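Local coordinates for PCF11 protein (Saccharomyces cerevisiae, PDB 1SZ9), which probably helps couple transcription to 3'-end processing of mRNA by binding the carboxy-terminal domain of RNA polymerase II through its CTD-interacting domain, at residues S39-F44 with G75-I80; Q59-F64 with N99-K104; S69-V74 with P121-S126; N88-T93 with N107-W112. All blocks are in the same frame, centred on the assembly; numbering follows the deposited sequence.

Contact 1: S39-F44 with G75-I80; sequences SCAQYF and GSPYTI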
loop_
_atom_site.group_PDB
_atom_site.type_symbol
_atom_site.label_atom_id
_atom_site.label_comp_id
_atom_site.label_asym_id
_atom_site.label_seq_id
_atom_site.Cartn_x
_atom_site.Cartn_y
_atom_site.Cartn_z
ATOM N N SER A 39 17.976 1.987 1.907
ATOM C CA SER A 39 18.441 2.732 3.066
ATOM C C SER A 39 17.436 3.825 3.457
ATOM O O SER A 39 17.459 4.320 4.589
ATOM C CB SER A 39 19.822 3.341 2.779
ATOM O OG SER A 39 19.905 3.814 1.439
ATOM N N CYS A 40 16.551 4.198 2.529
ATOM C CA CYS A 40 15.537 5.233 2.793
ATOM C C CYS A 40 14.149 4.636 2.977
ATOM O O CYS A 40 13.152 5.364 2.987
ATOM C CB CYS A 40 15.454 6.231 1.627
ATOM S SG CYS A 40 16.932 7.217 1.311
ATOM N N ALA A 41 14.088 3.314 3.096
ATOM C CA ALA A 41 12.824 2.607 3.233
ATOM C C ALA A 41 11.814 3.230 4.204
ATOM O O ALA A 41 10.659 3.465 3.846
ATOM C CB ALA A 41 13.090 1.149 3.613
ATOM N N GLN A 42 12.217 3.498 5.435
ATOM C CA GLN A 42 11.252 4.070 6.366
ATOM C C GLN A 42 10.678 5.415 5.883
ATOM O O GLN A 42 9.508 5.730 6.153
ATOM C CB GLN A 42 11.864 4.204 7.762
ATOM C CG GLN A 42 10.907 4.839 8.765
ATOM C CD GLN A 42 11.249 4.508 10.205
ATOM O OE1 GLN A 42 12.414 4.280 10.547
ATOM N NE2 GLN A 42 10.225 4.493 11.066
ATOM N N TYR A 43 11.482 6.193 5.158
ATOM C CA TYR A 43 11.015 7.476 4.638
ATOM C C TYR A 43 9.959 7.242 3.580
ATOM O O TYR A 43 8.950 7.933 3.551
ATOM C CB TYR A 43 12.168 8.285 4.046
ATOM C CG TYR A 43 13.130 8.756 5.106
ATOM C CD1 TYR A 43 12.690 9.564 6.153
ATOM C CD2 TYR A 43 14.463 8.353 5.098
ATOM C CE1 TYR A 43 13.542 9.951 7.167
ATOM C CE2 TYR A 43 15.333 8.738 6.116
ATOM C CZ TYR A 43 14.862 9.533 7.143
ATOM O OH TYR A 43 15.701 9.901 8.163
ATOM N N PHE A 44 10.198 6.260 2.716
ATOM C CA PHE A 44 9.240 5.932 1.663
ATOM C C PHE A 44 7.950 5.379 2.286
ATOM O O PHE A 44 6.854 5.706 1.849
ATOM C CB PHE A 44 9.845 4.915 0.688
ATOM C CG PHE A 44 11.087 5.406 -0.008
ATOM C CD1 PHE A 44 11.349 6.767 -0.122
ATOM C CD2 PHE A 44 11.979 4.506 -0.589
ATOM C CE1 PHE A 44 12.483 7.232 -0.807
ATOM C CE2 PHE A 44 13.114 4.958 -1.277
ATOM C CZ PHE A 44 13.362 6.330 -1.384
ATOM N N GLY A 75 9.612 -6.398 -1.850
ATOM C CA GLY A 75 9.500 -7.270 -0.691
ATOM C C GLY A 75 10.101 -6.611 0.533
ATOM O O GLY A 75 9.844 -5.438 0.796
ATOM N N SER A 76 10.914 -7.355 1.280
ATOM C CA SER A 76 11.547 -6.818 2.472
ATOM C C SER A 76 12.446 -5.630 2.121
ATOM O O SER A 76 13.017 -5.573 1.044
ATOM C CB SER A 76 12.375 -7.903 3.174
ATOM O OG SER A 76 12.866 -7.413 4.425
ATOM N N PRO A 77 12.565 -4.654 3.028
ATOM C CA PRO A 77 11.937 -4.559 4.355
ATOM C C PRO A 77 10.544 -3.900 4.329
ATOM O O PRO A 77 9.902 -3.699 5.378
ATOM C CB PRO A 77 12.936 -3.718 5.124
ATOM C CG PRO A 77 13.325 -2.714 4.097
ATOM C CD PRO A 77 13.526 -3.556 2.832
ATOM N N TYR A 78 10.081 -3.564 3.132
ATOM C CA TYR A 78 8.781 -2.916 2.992
ATOM C C TYR A 78 7.605 -3.776 3.473
ATOM O O TYR A 78 6.707 -3.270 4.136
ATOM C CB TYR A 78 8.598 -2.473 1.540
ATOM C CG TYR A 78 9.673 -1.509 1.103
ATOM C CD1 TYR A 78 9.677 -0.179 1.538
ATOM C CD2 TYR A 78 10.723 -1.941 0.287
ATOM C CE1 TYR A 78 10.708 0.697 1.168
ATOM C CE2 TYR A 78 11.755 -1.081 -0.082
ATOM C CZ TYR A 78 11.742 0.230 0.359
ATOM O OH TYR A 78 12.776 1.052 -0.026
ATOM N N THR A 79 7.618 -5.072 3.157
ATOM C CA THR A 79 6.562 -5.974 3.593
ATOM C C THR A 79 6.475 -5.953 5.124
ATOM O O THR A 79 5.388 -6.042 5.705
ATOM C CB THR A 79 6.841 -7.436 3.153
ATOM O OG1 THR A 79 8.206 -7.756 3.445
ATOM C CG2 THR A 79 6.557 -7.642 1.658
ATOM N N ILE A 80 7.633 -5.841 5.773
ATOM C CA ILE A 80 7.701 -5.805 7.228
ATOM C C ILE A 80 7.231 -4.456 7.749
ATOM O O ILE A 80 6.359 -4.388 8.615
ATOM C CB ILE A 80 9.152 -6.071 7.725
ATOM C CG1 ILE A 80 9.573 -7.496 7.343
ATOM C CG2 ILE A 80 9.248 -5.879 9.232
ATOM C CD1 ILE A 80 11.047 -7.779 7.560
#

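Contact 2: Q59-F64 with N99-K104; sequences QKLYAF and NTTRTK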
loop_
_atom_site.group_PDB
_atom_site.type_symbol
_atom_site.label_atom_id
_atom_site.label_comp_id
_atom_site.label_asym_id
_atom_site.label_seq_id
_atom_site.Cartn_x
_atom_site.Cartn_y
_atom_site.Cartn_z
ATOM N N GLN A 59 -7.864 8.873 -4.905
ATOM C CA GLN A 59 -6.419 8.904 -4.884
ATOM C C GLN A 59 -5.828 7.991 -3.822
ATOM O O GLN A 59 -4.688 7.555 -3.958
ATOM C CB GLN A 59 -5.932 10.351 -4.725
ATOM C CG GLN A 59 -6.160 11.212 -5.983
ATOM C CD GLN A 59 -5.796 12.675 -5.772
ATOM O OE1 GLN A 59 -4.807 12.994 -5.101
ATOM N NE2 GLN A 59 -6.586 13.575 -6.358
ATOM N N LYS A 60 -6.593 7.680 -2.776
ATOM C CA LYS A 60 -6.095 6.802 -1.723
ATOM C C LYS A 60 -5.816 5.399 -2.293
ATOM O O LYS A 60 -4.865 4.724 -1.868
ATOM C CB LYS A 60 -7.094 6.682 -0.560
ATOM C CG LYS A 60 -7.346 7.963 0.269
ATOM C CD LYS A 60 -8.276 7.636 1.447
ATOM C CE LYS A 60 -8.671 8.884 2.270
ATOM N NZ LYS A 60 -7.499 9.714 2.738
ATOM N N LEU A 61 -6.650 4.967 -3.240
ATOM C CA LEU A 61 -6.481 3.658 -3.876
ATOM C C LEU A 61 -5.153 3.578 -4.619
ATOM O O LEU A 61 -4.431 2.611 -4.495
ATOM C CB LEU A 61 -7.606 3.374 -4.884
ATOM C CG LEU A 61 -7.513 2.044 -5.660
ATOM C CD1 LEU A 61 -7.557 0.868 -4.668
ATOM C CD2 LEU A 61 -8.661 1.917 -6.681
ATOM N N TYR A 62 -4.840 4.611 -5.390
ATOM C CA TYR A 62 -3.609 4.596 -6.173
ATOM C C TYR A 62 -2.360 4.604 -5.298
ATOM O O TYR A 62 -1.349 4.002 -5.658
ATOM C CB TYR A 62 -3.639 5.751 -7.174
ATOM C CG TYR A 62 -4.963 5.781 -7.912
ATOM C CD1 TYR A 62 -5.451 4.642 -8.561
ATOM C CD2 TYR A 62 -5.751 6.933 -7.926
ATOM C CE1 TYR A 62 -6.701 4.653 -9.204
ATOM C CE2 TYR A 62 -6.990 6.962 -8.559
ATOM C CZ TYR A 62 -7.461 5.820 -9.194
ATOM O OH TYR A 62 -8.698 5.850 -9.791
ATOM N N ALA A 63 -2.443 5.244 -4.134
ATOM C CA ALA A 63 -1.317 5.258 -3.196
ATOM C C ALA A 63 -1.178 3.830 -2.641
ATOM O O ALA A 63 -0.064 3.348 -2.416
ATOM C CB ALA A 63 -1.575 6.261 -2.043
ATOM N N PHE A 64 -2.304 3.165 -2.395
ATOM C CA PHE A 64 -2.253 1.771 -1.930
ATOM C C PHE A 64 -1.683 0.881 -3.056
ATOM O O PHE A 64 -1.050 -0.141 -2.784
ATOM C CB PHE A 64 -3.646 1.263 -1.529
ATOM C CG PHE A 64 -3.789 0.984 -0.050
ATOM C CD1 PHE A 64 -3.041 -0.028 0.559
ATOM C CD2 PHE A 64 -4.686 1.721 0.730
ATOM C CE1 PHE A 64 -3.179 -0.306 1.918
ATOM C CE2 PHE A 64 -4.835 1.453 2.098
ATOM C CZ PHE A 64 -4.076 0.432 2.694
ATOM N N ASN A 99 -18.090 2.603 -2.989
ATOM C CA ASN A 99 -18.182 1.155 -3.097
ATOM C C ASN A 99 -17.452 0.509 -4.256
ATOM O O ASN A 99 -17.106 -0.655 -4.186
ATOM C CB ASN A 99 -19.648 0.737 -3.086
ATOM C CG ASN A 99 -20.262 0.894 -1.720
ATOM O OD1 ASN A 99 -19.841 0.239 -0.777
ATOM N ND2 ASN A 99 -21.249 1.779 -1.601
ATOM N N THR A 100 -17.221 1.253 -5.326
ATOM C CA THR A 100 -16.490 0.680 -6.447
ATOM C C THR A 100 -15.037 0.549 -5.991
ATOM O O THR A 100 -14.402 -0.472 -6.202
ATOM C CB THR A 100 -16.594 1.586 -7.681
ATOM O OG1 THR A 100 -17.960 1.631 -8.092
ATOM C CG2 THR A 100 -15.718 1.051 -8.830
ATOM N N THR A 101 -14.524 1.594 -5.352
ATOM C CA THR A 101 -13.155 1.570 -4.838
ATOM C C THR A 101 -13.009 0.439 -3.822
ATOM O O THR A 101 -11.944 -0.217 -3.741
ATOM C CB THR A 101 -12.798 2.915 -4.180
ATOM O OG1 THR A 101 -13.003 3.958 -5.133
ATOM C CG2 THR A 101 -11.342 2.932 -3.721
ATOM N N ARG A 102 -14.071 0.202 -3.043
ATOM C CA ARG A 102 -14.062 -0.899 -2.077
ATOM C C ARG A 102 -13.833 -2.269 -2.770
ATOM O O ARG A 102 -13.075 -3.092 -2.270
ATOM C CB ARG A 102 -15.372 -0.934 -1.270
ATOM C CG ARG A 102 -15.406 0.126 -0.143
ATOM C CD ARG A 102 -16.779 0.293 0.524
ATOM N NE ARG A 102 -16.691 1.338 1.550
ATOM C CZ ARG A 102 -17.702 2.118 1.930
ATOM N NH1 ARG A 102 -18.896 1.978 1.379
ATOM N NH2 ARG A 102 -17.514 3.058 2.847
ATOM N N THR A 103 -14.468 -2.520 -3.913
ATOM C CA THR A 103 -14.255 -3.812 -4.582
ATOM C C THR A 103 -12.805 -3.898 -5.026
ATOM O O THR A 103 -12.236 -4.978 -5.061
ATOM C CB THR A 103 -15.158 -4.020 -5.846
ATOM O OG1 THR A 103 -14.828 -3.042 -6.842
ATOM C CG2 THR A 103 -16.631 -3.923 -5.478
ATOM N N LYS A 104 -12.208 -2.760 -5.379
ATOM C CA LYS A 104 -10.800 -2.748 -5.783
ATOM C C LYS A 104 -9.899 -3.006 -4.572
ATOM O O LYS A 104 -8.912 -3.746 -4.676
ATOM C CB LYS A 104 -10.463 -1.424 -6.483
ATOM C CG LYS A 104 -10.863 -1.467 -7.965
ATOM C CD LYS A 104 -11.213 -0.118 -8.520
ATOM C CE LYS A 104 -11.351 -0.184 -10.063
ATOM N NZ LYS A 104 -11.697 -1.540 -10.597
#

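Contact 3: S69-V74 with P121-S126; sequences SICKNV and PLFEGS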
loop_
_atom_site.group_PDB
_atom_site.type_symbol
_atom_site.label_atom_id
_atom_site.label_comp_id
_atom_site.label_asym_id
_atom_site.label_seq_id
_atom_site.Cartn_x
_atom_site.Cartn_y
_atom_site.Cartn_z
ATOM N N SER A 69 2.663 -2.462 -5.062
ATOM C CA SER A 69 3.735 -2.735 -6.023
ATOM C C SER A 69 5.087 -2.873 -5.318
ATOM O O SER A 69 5.835 -3.818 -5.563
ATOM C CB SER A 69 3.779 -1.630 -7.094
ATOM O OG SER A 69 4.807 -1.858 -8.044
ATOM N N ILE A 70 5.387 -1.941 -4.422
ATOM C CA ILE A 70 6.631 -1.991 -3.673
ATOM C C ILE A 70 6.754 -3.289 -2.859
ATOM O O ILE A 70 7.798 -3.949 -2.865
ATOM C CB ILE A 70 6.747 -0.751 -2.747
ATOM C CG1 ILE A 70 7.050 0.491 -3.606
ATOM C CG2 ILE A 70 7.811 -0.980 -1.657
ATOM C CD1 ILE A 70 6.786 1.808 -2.881
ATOM N N CYS A 71 5.687 -3.678 -2.169
ATOM C CA CYS A 71 5.739 -4.904 -1.386
ATOM C C CYS A 71 5.854 -6.176 -2.225
ATOM O O CYS A 71 6.636 -7.069 -1.902
ATOM C CB CYS A 71 4.520 -4.999 -0.477
ATOM S SG CYS A 71 4.579 -3.797 0.851
ATOM N N LYS A 72 5.070 -6.264 -3.292
ATOM C CA LYS A 72 5.095 -7.435 -4.165
ATOM C C LYS A 72 6.365 -7.588 -5.012
ATOM O O LYS A 72 6.795 -8.702 -5.291
ATOM C CB LYS A 72 3.903 -7.407 -5.113
ATOM C CG LYS A 72 2.620 -7.946 -4.509
ATOM C CD LYS A 72 1.489 -7.873 -5.508
ATOM C CE LYS A 72 0.207 -8.488 -4.956
ATOM N NZ LYS A 72 -0.908 -8.211 -5.897
ATOM N N ASN A 73 6.963 -6.477 -5.422
ATOM C CA ASN A 73 8.135 -6.545 -6.285
ATOM C C ASN A 73 9.471 -6.354 -5.606
ATOM O O ASN A 73 10.485 -6.851 -6.093
ATOM C CB ASN A 73 7.985 -5.548 -7.433
ATOM C CG ASN A 73 6.739 -5.815 -8.253
ATOM O OD1 ASN A 73 6.547 -6.923 -8.748
ATOM N ND2 ASN A 73 5.880 -4.811 -8.388
ATOM N N VAL A 74 9.480 -5.615 -4.505
ATOM C CA VAL A 74 10.711 -5.396 -3.771
ATOM C C VAL A 74 10.718 -6.363 -2.592
ATOM O O VAL A 74 11.698 -7.074 -2.378
ATOM C CB VAL A 74 10.832 -3.946 -3.249
ATOM C CG1 VAL A 74 12.231 -3.718 -2.651
ATOM C CG2 VAL A 74 10.594 -2.957 -4.387
ATOM N N PRO A 121 1.470 -15.511 2.471
ATOM C CA PRO A 121 0.879 -14.170 2.627
ATOM C C PRO A 121 1.915 -13.040 2.536
ATOM O O PRO A 121 3.025 -13.159 3.055
ATOM C CB PRO A 121 0.211 -14.238 4.001
ATOM C CG PRO A 121 -0.163 -15.717 4.106
ATOM C CD PRO A 121 1.079 -16.397 3.583
ATOM N N LEU A 122 1.536 -11.950 1.880
ATOM C CA LEU A 122 2.423 -10.810 1.692
ATOM C C LEU A 122 2.841 -10.106 2.987
ATOM O O LEU A 122 3.977 -9.683 3.132
ATOM C CB LEU A 122 1.765 -9.799 0.731
ATOM C CG LEU A 122 2.612 -8.639 0.169
ATOM C CD1 LEU A 122 3.878 -9.153 -0.551
ATOM C CD2 LEU A 122 1.769 -7.840 -0.772
ATOM N N PHE A 123 1.916 -9.995 3.928
ATOM C CA PHE A 123 2.177 -9.308 5.180
ATOM C C PHE A 123 1.997 -10.202 6.402
ATOM O O PHE A 123 1.507 -11.337 6.316
ATOM C CB PHE A 123 1.214 -8.125 5.305
ATOM C CG PHE A 123 1.305 -7.146 4.166
ATOM C CD1 PHE A 123 2.332 -6.203 4.122
ATOM C CD2 PHE A 123 0.368 -7.170 3.138
ATOM C CE1 PHE A 123 2.415 -5.298 3.070
ATOM C CE2 PHE A 123 0.445 -6.271 2.082
ATOM C CZ PHE A 123 1.469 -5.331 2.044
ATOM N N GLU A 124 2.389 -9.655 7.545
ATOM C CA GLU A 124 2.239 -10.339 8.817
ATOM C C GLU A 124 0.829 -10.941 8.876
ATOM O O GLU A 124 -0.187 -10.260 8.595
ATOM C CB GLU A 124 2.439 -9.346 9.958
ATOM C CG GLU A 124 3.901 -8.969 10.190
ATOM C CD GLU A 124 4.102 -8.122 11.443
ATOM O OE1 GLU A 124 3.595 -8.518 12.519
ATOM O OE2 GLU A 124 4.774 -7.067 11.357
ATOM N N GLY A 125 0.780 -12.226 9.221
ATOM C CA GLY A 125 -0.487 -12.925 9.311
ATOM C C GLY A 125 -1.504 -12.188 10.158
ATOM O O GLY A 125 -2.704 -12.220 9.849
ATOM N N SER A 126 -1.038 -11.499 11.204
ATOM C CA SER A 126 -1.960 -10.776 12.089
ATOM C C SER A 126 -2.778 -9.663 11.427
ATOM O O SER A 126 -3.982 -9.554 11.651
ATOM C CB SER A 126 -1.217 -10.172 13.270
ATOM O OG SER A 126 -2.131 -9.397 14.034
#

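Contact 4: N88-T93 with N107-W112; sequences NLYKRT and NMFKLW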
loop_
_atom_site.group_PDB
_atom_site.type_symbol
_atom_site.label_atom_id
_atom_site.label_comp_id
_atom_site.label_asym_id
_atom_site.label_seq_id
_atom_site.Cartn_x
_atom_site.Cartn_y
_atom_site.Cartn_z
ATOM N N ASN A 88 -4.988 -0.728 10.245
ATOM C CA ASN A 88 -5.626 0.559 10.521
ATOM C C ASN A 88 -5.740 1.395 9.257
ATOM O O ASN A 88 -6.757 2.025 9.025
ATOM C CB ASN A 88 -4.855 1.354 11.583
ATOM C CG ASN A 88 -4.981 0.739 12.962
ATOM O OD1 ASN A 88 -5.824 -0.121 13.180
ATOM N ND2 ASN A 88 -4.152 1.186 13.901
ATOM N N LEU A 89 -4.684 1.408 8.446
ATOM C CA LEU A 89 -4.701 2.173 7.201
ATOM C C LEU A 89 -5.758 1.648 6.226
ATOM O O LEU A 89 -6.491 2.414 5.614
ATOM C CB LEU A 89 -3.323 2.120 6.518
ATOM C CG LEU A 89 -2.323 3.201 6.941
ATOM C CD1 LEU A 89 -0.970 2.955 6.276
ATOM C CD2 LEU A 89 -2.873 4.571 6.559
ATOM N N TYR A 90 -5.812 0.334 6.086
ATOM C CA TYR A 90 -6.750 -0.299 5.183
ATOM C C TYR A 90 -8.195 -0.039 5.593
ATOM O O TYR A 90 -9.007 0.394 4.782
ATOM C CB TYR A 90 -6.473 -1.805 5.124
ATOM C CG TYR A 90 -7.353 -2.549 4.132
ATOM C CD1 TYR A 90 -8.674 -2.869 4.437
ATOM C CD2 TYR A 90 -6.864 -2.915 2.884
ATOM C CE1 TYR A 90 -9.487 -3.542 3.514
ATOM C CE2 TYR A 90 -7.659 -3.582 1.965
ATOM C CZ TYR A 90 -8.970 -3.894 2.287
ATOM O OH TYR A 90 -9.749 -4.570 1.381
ATOM N N LYS A 91 -8.506 -0.333 6.849
ATOM C CA LYS A 91 -9.840 -0.142 7.390
ATOM C C LYS A 91 -10.293 1.321 7.289
ATOM O O LYS A 91 -11.411 1.596 6.870
ATOM C CB LYS A 91 -9.868 -0.585 8.862
ATOM C CG LYS A 91 -11.156 -0.226 9.601
ATOM C CD LYS A 91 -11.242 -0.903 10.973
ATOM C CE LYS A 91 -12.549 -0.520 11.712
ATOM N NZ LYS A 91 -12.699 -1.226 13.036
ATOM N N ARG A 92 -9.426 2.254 7.669
ATOM C CA ARG A 92 -9.798 3.667 7.611
ATOM C C ARG A 92 -10.076 4.098 6.182
ATOM O O ARG A 92 -11.037 4.823 5.933
ATOM C CB ARG A 92 -8.701 4.549 8.228
ATOM C CG ARG A 92 -8.713 4.509 9.753
ATOM C CD ARG A 92 -7.420 5.015 10.373
ATOM N NE ARG A 92 -7.352 4.666 11.793
ATOM C CZ ARG A 92 -6.255 4.760 12.543
ATOM N NH1 ARG A 92 -5.114 5.196 12.018
ATOM N NH2 ARG A 92 -6.299 4.399 13.821
ATOM N N THR A 93 -9.249 3.637 5.245
ATOM C CA THR A 93 -9.440 3.986 3.842
ATOM C C THR A 93 -10.756 3.420 3.327
ATOM O O THR A 93 -11.538 4.120 2.696
ATOM C CB THR A 93 -8.274 3.443 2.973
ATOM O OG1 THR A 93 -7.066 4.053 3.413
ATOM C CG2 THR A 93 -8.471 3.763 1.467
ATOM N N ASN A 107 -10.183 -6.805 -3.911
ATOM C CA ASN A 107 -9.410 -7.646 -4.817
ATOM C C ASN A 107 -7.932 -7.556 -4.457
ATOM O O ASN A 107 -7.221 -8.560 -4.460
ATOM C CB ASN A 107 -9.664 -7.227 -6.271
ATOM C CG ASN A 107 -11.051 -7.652 -6.746
ATOM O OD1 ASN A 107 -11.689 -8.482 -6.105
ATOM N ND2 ASN A 107 -11.516 -7.093 -7.857
ATOM N N MET A 108 -7.485 -6.351 -4.113
ATOM C CA MET A 108 -6.091 -6.149 -3.734
ATOM C C MET A 108 -5.756 -6.995 -2.504
ATOM O O MET A 108 -4.695 -7.631 -2.445
ATOM C CB MET A 108 -5.827 -4.662 -3.452
ATOM C CG MET A 108 -4.425 -4.351 -2.922
ATOM S SD MET A 108 -4.282 -2.572 -2.570
ATOM C CE MET A 108 -5.396 -2.460 -1.074
ATOM N N PHE A 109 -6.656 -6.993 -1.527
ATOM C CA PHE A 109 -6.481 -7.789 -0.306
ATOM C C PHE A 109 -6.413 -9.291 -0.644
ATOM O O PHE A 109 -5.590 -10.030 -0.096
ATOM C CB PHE A 109 -7.647 -7.529 0.643
ATOM C CG PHE A 109 -7.754 -8.526 1.761
ATOM C CD1 PHE A 109 -6.847 -8.501 2.829
ATOM C CD2 PHE A 109 -8.716 -9.525 1.716
ATOM C CE1 PHE A 109 -6.895 -9.466 3.832
ATOM C CE2 PHE A 109 -8.772 -10.504 2.723
ATOM C CZ PHE A 109 -7.857 -10.473 3.777
ATOM N N LYS A 110 -7.294 -9.743 -1.536
ATOM C CA LYS A 110 -7.290 -11.138 -1.944
ATOM C C LYS A 110 -5.921 -11.559 -2.473
ATOM O O LYS A 110 -5.433 -12.629 -2.140
ATOM C CB LYS A 110 -8.328 -11.398 -3.039
ATOM C CG LYS A 110 -9.752 -11.636 -2.549
ATOM C CD LYS A 110 -10.597 -12.048 -3.746
ATOM C CE LYS A 110 -12.014 -12.392 -3.367
ATOM N NZ LYS A 110 -12.704 -12.923 -4.574
ATOM N N LEU A 111 -5.300 -10.717 -3.297
ATOM C CA LEU A 111 -3.988 -11.075 -3.835
ATOM C C LEU A 111 -2.902 -11.024 -2.761
ATOM O O LEU A 111 -1.866 -11.667 -2.918
ATOM C CB LEU A 111 -3.616 -10.171 -5.015
ATOM C CG LEU A 111 -4.573 -10.239 -6.206
ATOM C CD1 LEU A 111 -4.045 -9.344 -7.317
ATOM C CD2 LEU A 111 -4.709 -11.682 -6.708
ATOM N N TRP A 112 -3.124 -10.281 -1.670
ATOM C CA TRP A 112 -2.112 -10.243 -0.606
ATOM C C TRP A 112 -2.030 -11.609 0.084
ATOM O O TRP A 112 -1.022 -11.929 0.689
ATOM C CB TRP A 112 -2.411 -9.187 0.475
ATOM C CG TRP A 112 -2.257 -7.738 0.055
ATOM C CD1 TRP A 112 -1.565 -7.258 -1.020
ATOM C CD2 TRP A 112 -2.780 -6.595 0.740
ATOM N NE1 TRP A 112 -1.624 -5.874 -1.046
ATOM C CE2 TRP A 112 -2.366 -5.447 0.023
ATOM C CE3 TRP A 112 -3.564 -6.431 1.891
ATOM C CZ2 TRP A 112 -2.710 -4.141 0.424
ATOM C CZ3 TRP A 112 -3.905 -5.133 2.292
ATOM C CH2 TRP A 112 -3.476 -4.009 1.556
#

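Contact 1: S39-F44 with G75-I80
Tyr-78 reaches over the start of helix 41-54 and brings ring atoms CE1 and CZ against Ala-41. From CB the side chain leaves helix 78-83 with CG anti to the carbonyl carbon (chi1 -59°), which carries the ring across to the facing segment. CE1 comes first, with Ala-41 CB only 3.4 Å away; the same ring atom lies 3.5 Å from Ala-41 CA. CZ follows at 3.6 Å from Ala-41 CB, the methyl group approaching the ring obliquely. At the tip, Tyr-78 OH lies 3.6 Å from Phe-44 CD2, at the edge of the phenylalanine ring and near its plane. That hydroxyl is hydrogen-bonded to Ala-34 O, so the one side chain links the end of helix 24-36 to the start of helix 41-54. The setting is the all-helical CTD-interacting domain, a right-handed superhelix of the kind built from ARM-like repeats, and here the starts of two of its helices meet. Cys-40 is the N-cap of helix 41-54, while Pro-77, preceded by a cis peptide bond, leads into helix 78-83. The proline ring adds a second apolar touch, Pro-77 CG to Ala-41 CB at 3.9 Å. Behind Phe-44, helix 3-16 supplies Phe-12, whose ring stacks on it, and Ile-8; Tyr-78 also packs on Ile-70 of helix 57-73.

Contact 2: Q59-F64 with N99-K104
Two helices of the superhelical CTD-interacting domain, 57-73 and 99-112, meet here through Leu-61, which packs against Thr-101 and Lys-104 one turn apart on the facing helix. The backbones come nearest at Leu-61 and Thr-101, whose CA atoms are 7.1 Å apart. Leu-61 carries CG anti to its own N (chi1 178°), and this places both methyl groups near the facing helix. CD2 does most of the touching: it lies 3.7 Å from Lys-104 CD and 3.8 Å from Lys-104 CB, while CD1 stays at 4.1 Å from Lys-104 CB. The leucine and the lysine cross at about a right angle, and the lysine offers its aliphatic part to the contact while the chain beyond leads away from Leu-61 on the exposed side of the helix. Further back along the leucine, Leu-61 CB meets the methyl CG2 of Thr-101 at 3.9 Å. Thr-101 thereby divides its two branches: CG2 serves the apolar contact, and OG1, anti to the carbonyl carbon, is hydrogen-bonded to Asp-98 OD1 just before helix 99-112. The junction contains no hydrogen bond from one segment to the other and is held by van der Waals packing. Leu-61 also touches Leu-105, while three residues further along helix 57-73 Phe-64 continues the same interface against Met-108 and Trp-112, with Tyr-90 and Thr-93 of helix 86-95 beside it.

Contact 3: S69-V74 with P121-S126
A sulfur-aromatic contact joins the last turn of helix 57-73 to the non-helical chain that precedes helix 125-137. Cys-71 SG lies at the edge of the Phe-123 ring, near its plane: it is 3.4 Å from CE1, and its line to the ring centroid makes 72° with the ring normal. The sulfur stands anti to the carbonyl carbon of Cys-71 (chi1 -70°), which turns it to the phenylalanine, and its own CB is 4.0 Å from Phe-123 CZ. Leu-122 fits in beside this pair. Its CG lies 3.7 Å above one face of the Phe-123 ring, toward the rim, and its two methyls take different partners. CD1 touches the backbone of Cys-71, 3.7 Å from the carbonyl O, whereas CD2 lies 3.8 Å from Lys-72 CG and 4.0 Å from Cys-71 CB. Lys-72 and Leu-122 cross at roughly a right angle, the lysine chain running extended beyond CG. Glu-124, directly after the two contact residues, is the N-cap of helix 125-137, and its backbone N is hydrogen-bonded to Ser-83 OG of helix 78-83. Trp-112 of helix 99-112 borders the same chain, meeting the Phe-123 ring edge-to-face and forming a backbone hydrogen bond with Leu-122, while Phe-82 of helix 78-83 packs on Cys-71.

Contact 4: N88-T93 with N107-W112
Tyr-90 extends from helix 86-95 toward Met-108, Phe-109 and Trp-112, meeting each in a different orientation. Its ring and the six-membered ring of Trp-112 are inclined at 65° with centroids 5.8 Å apart, an oblique pair in which Tyr-90 CD2 lies 3.7 Å from Trp-112 CZ3. Met-108 runs past the tyrosine in the opposite direction, and the bend at its last torsion (chi3 70°) brings the terminal methyl CE to 4.0 Å from Tyr-90 CE2. Phe-109 crosses the tyrosine at about a right angle; its CB, not its ring, makes the approach, 3.7 Å from Tyr-90 OH. These side chains bridge a nearly antiparallel pair of helices in the all-helical CTD-interacting domain, the segment axes 13.1 Å apart at closest and 158° between their directions. Such a wide separation is spanned chiefly by Tyr-90, whose ring, with CG anti to the backbone N, points across to helix 99-112. Its hydroxyl makes a weak hydrogen bond to Leu-105 O, one turn before Phe-109. Met-108 O lies against one face of the indole, toward its rim, while the indole NE1 is hydrogen-bonded to Asp-68 OD1 of helix 57-73. From helix 125-137, Ile-131 touches both Tyr-90 and Phe-109.

None of the four contacts has a hydrogen bond between its paired segments, but their chemistry differs: rings and methyls in contact 4, a hydroxyl-tipped ring in contact 1, sulfur against a ring edge in contact 3, aliphatic chains in contact 2. They differ in depth too. Contact 4 is wholly buried; contact 1 is also largely buried, whereas contact 2 runs out to an exposed lysine and contact 3 is partly buried. Contacts 2 and 3 share helix 57-73, and contacts 2 and 4 share helix 99-112 and touch through Phe-64. Contact 3 touches both contact 1 and contact 4. Contacts 1 and 2 lie on opposite sides of the chain's centre, about 22 Å apart between centres.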